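Local coordinates for glycosyl hydrolase, family 31/fibronectin type III domain protein (Clostridium perfringens, PDB 4LKS) that binds galactose through a calcium-containing beta-sandwich carbohydrate-binding module of family 32, and so probably helps bring a family 31 glycoside hydrolase to galactose-bearing glycans, at residues T93-E98 with L141-L146; E108-N113 with P130-T135. One frame throughout, in Å; residues are numbered along the deposited sequence. Where two conformers were deposited one is given.

Interaction 1: residues T93-E98 with L141-L146; sequences TEYKIE and LRFTAL
Glu98 and Arg142 lie side by side and join in a salt bridge. A bend at chi3 (66°) places Arg142 NE beside Glu98 OE1, to which it donates at 2.9 Å, while NH2 donates to Glu98 OE2 at 3.0 Å. Both oxygens lie near the guanidinium plane, but OE1 is met from above the carboxylate plane (46° out) and OE2 on its syn side, the planes being 42° apart. Both residues are partly exposed on the face of Lys96 and Thr144, where the bridge pairs their charges; Arg142 also makes a cation-pi contact with Trp106.

A water hydrogen-bonded to Glu98 OE1, Arg142 O and Thr144 OG1 links carboxylate and strand.

Backbone N-H...O bonds pair Lys96 with Thr144 and Glu98 with Arg142. A further bond, Leu146 N to Glu94 O at 2.8 Å, lies where both chains turn a corner.

Apolar contacts occupy the other face. Phe143 CE1 meets Tyr95 CB at 3.7 Å at a slant, and Ile97 CG2, in one of two conformers, rests 3.8 Å from Leu141 CD1; bulky hydrocarbon suits this side, which looks toward the second sheet.

Such alternation, polar outside and apolar inside, marks neighbouring central strands in the five-stranded sheet of an F5/8 type C (discoidin-like) beta-sandwich.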
# COMPACT_ATOMS: atom_id res chain seq x y z
N THR A 93 -4.14 -5.21 -7.38
CA THR A 93 -4.34 -6.66 -7.42
C THR A 93 -3.04 -7.47 -7.47
O THR A 93 -3.05 -8.66 -7.17
CB THR A 93 -5.27 -7.10 -8.59
OG1 THR A 93 -4.55 -7.02 -9.83
CG2 THR A 93 -6.50 -6.21 -8.67
N GLU A 94 -1.94 -6.82 -7.85
CA GLU A 94 -0.62 -7.44 -7.80
C GLU A 94 0.35 -6.39 -7.28
O GLU A 94 0.32 -5.23 -7.71
CB GLU A 94 -0.16 -7.97 -9.17
CG GLU A 94 1.06 -8.91 -9.07
CD GLU A 94 1.74 -9.22 -10.40
OE1 GLU A 94 1.42 -8.59 -11.42
OE2 GLU A 94 2.63 -10.10 -10.40
N TYR A 95 1.20 -6.79 -6.33
CA TYR A 95 2.08 -5.85 -5.64
C TYR A 95 3.49 -6.42 -5.45
O TYR A 95 3.73 -7.64 -5.58
CB TYR A 95 1.49 -5.46 -4.27
CG TYR A 95 1.37 -6.68 -3.38
CD1 TYR A 95 2.47 -7.13 -2.64
CD2 TYR A 95 0.20 -7.42 -3.33
CE1 TYR A 95 2.39 -8.29 -1.87
CE2 TYR A 95 0.11 -8.58 -2.55
CZ TYR A 95 1.22 -9.00 -1.82
OH TYR A 95 1.17 -10.15 -1.06
N LYS A 96 4.40 -5.52 -5.12
CA LYS A 96 5.74 -5.88 -4.67
C LYS A 96 6.03 -5.08 -3.41
O LYS A 96 5.59 -3.92 -3.26
CB LYS A 96 6.79 -5.59 -5.75
CG LYS A 96 8.23 -5.88 -5.32
CD LYS A 96 9.20 -5.80 -6.49
CE LYS A 96 9.38 -4.38 -6.98
NZ LYS A 96 10.46 -4.35 -8.03
N ILE A 97 6.74 -5.72 -2.48
CA ILE A 97 7.19 -5.06 -1.26
C ILE A 97 8.71 -5.09 -1.20
O ILE A 97 9.33 -6.15 -1.38
CB ILE A 97 6.63 -5.74 -0.01
CG1 ILE A 97 5.11 -5.54 0.06
CG2 ILE A 97 7.29 -5.17 1.25
CD1 ILE A 97 4.43 -6.41 1.08
N GLU A 98 9.30 -3.93 -0.96
CA GLU A 98 10.75 -3.81 -0.74
C GLU A 98 10.94 -3.06 0.57
O GLU A 98 10.11 -2.23 0.92
CB GLU A 98 11.40 -2.99 -1.84
CG GLU A 98 11.39 -3.63 -3.21
CD GLU A 98 11.69 -2.60 -4.27
OE1 GLU A 98 10.77 -1.83 -4.64
OE2 GLU A 98 12.86 -2.50 -4.70
N LEU A 141 9.59 1.28 3.68
CA LEU A 141 8.95 0.23 2.91
C LEU A 141 8.42 0.85 1.63
O LEU A 141 7.69 1.83 1.67
CB LEU A 141 7.81 -0.43 3.72
CG LEU A 141 7.11 -1.62 3.04
CD1 LEU A 141 6.70 -2.71 4.06
CD2 LEU A 141 5.91 -1.17 2.21
N ARG A 142 8.80 0.26 0.50
CA ARG A 142 8.30 0.67 -0.80
C ARG A 142 7.28 -0.35 -1.30
O ARG A 142 7.59 -1.54 -1.46
CB ARG A 142 9.45 0.85 -1.79
CG ARG A 142 8.99 1.34 -3.17
CD ARG A 142 10.13 1.97 -3.97
NE ARG A 142 11.17 1.01 -4.34
CZ ARG A 142 12.38 1.36 -4.76
NH1 ARG A 142 12.71 2.64 -4.86
NH2 ARG A 142 13.27 0.42 -5.09
N PHE A 143 6.07 0.14 -1.52
CA PHE A 143 4.94 -0.68 -1.96
C PHE A 143 4.66 -0.33 -3.42
O PHE A 143 4.35 0.81 -3.74
CB PHE A 143 3.72 -0.38 -1.08
CG PHE A 143 2.49 -1.17 -1.44
CD1 PHE A 143 2.32 -2.47 -0.99
CD2 PHE A 143 1.49 -0.61 -2.22
CE1 PHE A 143 1.17 -3.20 -1.33
CE2 PHE A 143 0.34 -1.33 -2.55
CZ PHE A 143 0.18 -2.62 -2.09
N THR A 144 4.80 -1.32 -4.30
CA THR A 144 4.66 -1.12 -5.74
C THR A 144 3.42 -1.81 -6.25
O THR A 144 3.20 -2.97 -5.95
CB THR A 144 5.87 -1.68 -6.49
OG1 THR A 144 7.05 -1.01 -6.03
CG2 THR A 144 5.72 -1.48 -8.00
N ALA A 145 2.61 -1.07 -7.00
CA ALA A 145 1.42 -1.62 -7.65
C ALA A 145 1.81 -2.08 -9.05
O ALA A 145 2.25 -1.28 -9.87
CB ALA A 145 0.34 -0.56 -7.72
N LEU A 146 1.62 -3.37 -9.31
CA LEU A 146 2.02 -3.99 -10.58
C LEU A 146 0.82 -4.21 -11.50
O LEU A 146 0.95 -4.15 -12.73
CB LEU A 146 2.72 -5.33 -10.32
CG LEU A 146 3.98 -5.28 -9.46
CD1 LEU A 146 4.44 -6.69 -9.10
CD2 LEU A 146 5.09 -4.51 -10.17
O HOH W 1 8.17 -2.38 -4.11

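Interaction 2: residues E108-N113 with P130-T135; sequences EVRTGN and PIRFNT
Ile131 meets Arg110 through a single branch: its CG2 methyl stands 3.9 Å from Arg110 CD, the two side chains crossing obliquely. Ile131 is buried, and a branched aliphatic chain suits it because it also packs on Tyr95 and Ile97 of strand 95-100.

Arg132 takes part mainly through its backbone, its CB pointing away from strand 108-113. Arg132 O receives Arg110 NH1 at 2.8 Å, with the N-H aimed at 159°; the donor lies in the carbonyl plane and the oxygen in the guanidinium plane. Arginine suits this place because it can serve both strands: the bend at chi3 (-69°) places NE near Thr111 O of its own strand, and the length of the chain carries NH1 to the other. NE and NH2 both donate to Thr111 O from the same face of that carbonyl, but unequally. NE comes from well above the plane (51° out of it) at 2.9 Å, whereas NH2, less tilted, makes the longer and more bent bond at 3.2 Å. Three bonds to two carbonyl oxygens thus fix the rotation of the guanidinium, in a contact where the strand axes come no nearer than 7.4 Å. This spacing reflects the beta-sandwich: strands 107-113 and 129-138 are outermost strands of different sheets, joined here by side chains rather than by a backbone ladder.

Phe133 turns its CB toward the opposite strand, where Val109 CG1 lies 3.5 Å away; the same methyl is 3.7 Å from Phe133 CG, a compact apolar partner for the buried aromatic residue. Val109 and Arg110 form a classic beta bulge opposite Ile97, which lets both residues point their CB atoms toward strand 130-135.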
# COMPACT_ATOMS: atom_id res chain seq x y z
N GLU A 108 14.35 -6.90 -1.67
CA GLU A 108 13.06 -7.37 -2.17
C GLU A 108 12.52 -8.38 -1.18
O GLU A 108 13.12 -9.42 -0.93
CB GLU A 108 13.18 -8.00 -3.56
CG GLU A 108 11.81 -8.31 -4.16
CD GLU A 108 11.86 -8.76 -5.60
OE1 GLU A 108 12.60 -8.15 -6.40
OE2 GLU A 108 11.13 -9.71 -5.95
N VAL A 109 11.36 -8.05 -0.62
CA VAL A 109 10.78 -8.89 0.42
C VAL A 109 9.85 -9.95 -0.18
O VAL A 109 10.00 -11.15 0.11
CB VAL A 109 10.04 -8.03 1.45
CG1 VAL A 109 9.31 -8.90 2.44
CG2 VAL A 109 11.02 -7.08 2.17
N ARG A 110 8.92 -9.52 -1.02
CA ARG A 110 7.99 -10.45 -1.66
C ARG A 110 7.17 -9.76 -2.74
O ARG A 110 7.13 -8.53 -2.83
CB ARG A 110 7.02 -11.07 -0.64
CG ARG A 110 5.95 -10.11 -0.12
CD ARG A 110 4.86 -10.87 0.63
NE ARG A 110 4.09 -11.67 -0.31
CZ ARG A 110 3.19 -12.58 0.04
NH1 ARG A 110 2.94 -12.84 1.31
NH2 ARG A 110 2.54 -13.25 -0.91
N THR A 111 6.54 -10.58 -3.57
CA THR A 111 5.46 -10.11 -4.42
C THR A 111 4.21 -10.89 -4.06
O THR A 111 4.25 -11.82 -3.24
CB THR A 111 5.78 -10.29 -5.90
OG1 THR A 111 5.98 -11.68 -6.17
CG2 THR A 111 7.06 -9.54 -6.26
N GLY A 112 3.07 -10.51 -4.64
CA GLY A 112 1.87 -11.28 -4.41
C GLY A 112 0.67 -10.69 -5.12
O GLY A 112 0.78 -9.68 -5.82
N ASN A 113 -0.47 -11.33 -4.92
CA ASN A 113 -1.70 -10.90 -5.54
C ASN A 113 -2.80 -10.81 -4.51
O ASN A 113 -2.75 -11.47 -3.47
CB ASN A 113 -2.11 -11.87 -6.65
CG ASN A 113 -1.18 -11.80 -7.85
OD1 ASN A 113 -1.43 -11.07 -8.82
ND2 ASN A 113 -0.10 -12.56 -7.79
N PRO A 130 -4.66 -8.41 4.43
CA PRO A 130 -3.36 -8.64 5.05
C PRO A 130 -2.33 -9.25 4.11
O PRO A 130 -2.65 -10.09 3.26
CB PRO A 130 -3.67 -9.62 6.19
CG PRO A 130 -4.93 -10.29 5.77
CD PRO A 130 -5.71 -9.27 5.01
N ILE A 131 -1.10 -8.80 4.27
CA ILE A 131 0.06 -9.28 3.51
C ILE A 131 1.17 -9.58 4.51
O ILE A 131 1.73 -8.67 5.11
CB ILE A 131 0.54 -8.20 2.51
CG1 ILE A 131 -0.56 -7.87 1.49
CG2 ILE A 131 1.82 -8.65 1.80
CD1 ILE A 131 -0.28 -6.65 0.65
N ARG A 132 1.48 -10.87 4.69
CA ARG A 132 2.52 -11.26 5.63
C ARG A 132 3.85 -11.48 4.92
O ARG A 132 3.90 -11.76 3.72
CB ARG A 132 2.12 -12.52 6.41
CG ARG A 132 2.08 -13.79 5.58
CD ARG A 132 1.48 -14.97 6.35
NE ARG A 132 2.38 -15.48 7.38
CZ ARG A 132 3.24 -16.48 7.20
NH1 ARG A 132 3.32 -17.08 6.01
NH2 ARG A 132 4.02 -16.89 8.19
N PHE A 133 4.92 -11.34 5.68
CA PHE A 133 6.25 -11.64 5.16
C PHE A 133 7.22 -11.95 6.30
O PHE A 133 6.96 -11.60 7.46
CB PHE A 133 6.76 -10.49 4.27
CG PHE A 133 6.57 -9.12 4.87
CD1 PHE A 133 7.52 -8.59 5.73
CD2 PHE A 133 5.46 -8.35 4.55
CE1 PHE A 133 7.37 -7.31 6.27
CE2 PHE A 133 5.29 -7.08 5.08
CZ PHE A 133 6.24 -6.56 5.95
N ASN A 134 8.30 -12.64 5.97
CA ASN A 134 9.28 -13.01 6.97
C ASN A 134 9.87 -11.77 7.60
O ASN A 134 10.21 -10.80 6.91
CB ASN A 134 10.37 -13.90 6.37
CG ASN A 134 9.86 -15.29 6.06
OD1 ASN A 134 8.72 -15.63 6.39
ND2 ASN A 134 10.70 -16.11 5.43
N THR A 135 9.97 -11.80 8.93
CA THR A 135 10.36 -10.63 9.71
C THR A 135 11.63 -9.97 9.20
O THR A 135 12.68 -10.62 9.06
CB THR A 135 10.54 -10.99 11.19
OG1 THR A 135 9.38 -11.69 11.64
CG2 THR A 135 10.73 -9.72 12.02

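From the N terminus, the chain first runs through 93-98 and then, one strand later, through its sheet neighbour 108-113. It crosses to the other sheet at 130-135, where interaction 2 closes the inner loop, and returns at 141-146, where interaction 1 closes the outer one; interaction 2 is therefore nested within interaction 1. Interaction 1 pairs strands within the five-stranded sheet, whereas interaction 2 joins the edge of that sheet to the edge of the four-stranded sheet. Their centres are 9 Å apart. Probable backbone hydrogen bonds between Ile97 and the Val109-Arg110 bulge couple them.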